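Local coordinates for protein FMN-dependent nitronate monooxygenase (Shewanella oneidensis, PDB 5LSM) that probably oxidises propionate 3-nitronate to 3-oxopropanoate with molecular oxygen, using FMN as cofactor, and so serves in detoxification, at residues Pro126-Phe131 against Lys150-Ala155. Numbering follows the deposited sequence.
Sequences PEVVSF and KVISTA
Strands 128-131 and 150-155 run parallel, their axes coming within 4.7 Å and diverging by 23°, in the ladder expected of neighbouring TIM-barrel strands joined by a right-handed beta-alpha-beta crossover through helix 138-145. V129 uses both its N and its O, as do K150 and I152, while F131 N donates to I152 O in a more bent bond (140°); V129 N meets K150 O nearly along the C=O axis, whereas I152 N reaches V129 O in the carbonyl plane. At the start of the ladder E127 O accepts two donors, K150 N at 2.9 Å and a water that also takes a bond from K150 NZ; bends at chi2 and chi4 curl the lysine back so that its amine also reaches G148 O. On the face of V128, S130 and I152, the isoleucine holds CG1 between backbone N and carbonyl carbon (chi1 67°), which lays it against S130, CG1 to CB 3.4 Å. S130 OG hydrogen-bonds N67 OD1 and ND2 of the FMN-binding N69, linking this layer to the cofactor site. On the other face V151 CG1 lies at the edge of the F131 ring, near its plane, 4.3 Å from F131 CD2.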
# COMPACT_ATOMS: atom_id res chain seq x y z
N PRO A 126 18.26 28.29 -0.41
CA PRO A 126 17.27 27.55 0.35
C PRO A 126 17.88 26.60 1.35
O PRO A 126 18.81 25.89 1.03
CB PRO A 126 16.54 26.74 -0.72
CG PRO A 126 16.70 27.53 -1.96
CD PRO A 126 18.07 28.12 -1.86
N GLU A 127 17.27 26.51 2.51
CA GLU A 127 17.74 25.62 3.55
C GLU A 127 17.65 24.18 3.07
O GLU A 127 18.57 23.38 3.25
CB GLU A 127 16.93 25.83 4.83
CG GLU A 127 17.19 27.19 5.50
CD GLU A 127 16.65 28.38 4.70
OE1 GLU A 127 15.69 28.22 3.91
OE2 GLU A 127 17.18 29.50 4.86
N VAL A 128 16.57 23.85 2.37
CA VAL A 128 16.54 22.57 1.70
C VAL A 128 16.03 22.64 0.28
O VAL A 128 15.22 23.51 -0.07
CB VAL A 128 15.88 21.42 2.55
CG1 VAL A 128 15.75 21.79 4.03
CG2 VAL A 128 14.56 20.98 1.97
N VAL A 129 16.62 21.79 -0.56
CA VAL A 129 16.23 21.58 -1.93
C VAL A 129 15.82 20.10 -2.09
O VAL A 129 16.59 19.18 -1.78
CB VAL A 129 17.42 21.87 -2.87
CG1 VAL A 129 17.07 21.52 -4.31
CG2 VAL A 129 17.87 23.31 -2.75
N SER A 130 14.59 19.88 -2.53
CA SER A 130 14.08 18.55 -2.64
C SER A 130 13.91 18.28 -4.11
O SER A 130 13.68 19.20 -4.89
CB SER A 130 12.74 18.40 -1.88
OG SER A 130 11.80 19.37 -2.32
N PHE A 131 14.04 17.01 -4.50
CA PHE A 131 13.90 16.61 -5.89
C PHE A 131 12.91 15.47 -5.96
O PHE A 131 12.86 14.64 -5.05
CB PHE A 131 15.25 16.17 -6.47
CG PHE A 131 16.17 17.31 -6.76
CD1 PHE A 131 15.88 18.19 -7.78
CD2 PHE A 131 17.25 17.56 -5.95
CE1 PHE A 131 16.69 19.29 -8.02
CE2 PHE A 131 18.09 18.63 -6.21
CZ PHE A 131 17.80 19.49 -7.24
N LYS A 150 20.68 21.66 2.33
CA LYS A 150 20.56 20.22 2.44
C LYS A 150 19.78 19.74 1.25
O LYS A 150 18.84 20.40 0.81
CB LYS A 150 19.83 19.81 3.72
CG LYS A 150 20.43 20.38 4.98
CD LYS A 150 21.85 19.89 5.19
CE LYS A 150 22.51 20.61 6.36
NZ LYS A 150 22.58 22.08 6.09
N VAL A 151 20.13 18.57 0.76
CA VAL A 151 19.45 17.99 -0.38
C VAL A 151 18.71 16.73 0.03
O VAL A 151 19.31 15.80 0.60
CB VAL A 151 20.45 17.65 -1.50
CG1 VAL A 151 19.80 16.78 -2.56
CG2 VAL A 151 20.99 18.92 -2.11
N ILE A 152 17.42 16.68 -0.30
CA ILE A 152 16.61 15.48 -0.11
C ILE A 152 15.90 15.03 -1.41
O ILE A 152 15.69 15.84 -2.32
CB ILE A 152 15.55 15.69 0.98
CG1 ILE A 152 14.51 16.72 0.55
CG2 ILE A 152 16.20 16.12 2.28
CD1 ILE A 152 13.38 16.87 1.54
N SER A 153 15.54 13.74 -1.48
CA SER A 153 14.85 13.19 -2.65
C SER A 153 13.98 12.01 -2.27
O SER A 153 14.06 11.51 -1.15
CB SER A 153 15.82 12.77 -3.74
OG SER A 153 15.12 12.18 -4.84
N THR A 154 13.13 11.60 -3.20
CA THR A 154 12.11 10.60 -2.90
C THR A 154 12.59 9.19 -3.32
O THR A 154 13.16 9.01 -4.38
CB THR A 154 10.74 10.98 -3.54
OG1 THR A 154 10.09 11.99 -2.74
CG2 THR A 154 9.82 9.78 -3.62
N ALA A 155 12.44 8.22 -2.43
CA ALA A 155 12.67 6.81 -2.74
C ALA A 155 11.37 6.05 -2.63
O ALA A 155 10.66 6.20 -1.63
CB ALA A 155 13.67 6.23 -1.77
O HOH W 1 20.66 23.87 5.00
O HOH W 2 10.33 14.27 -3.75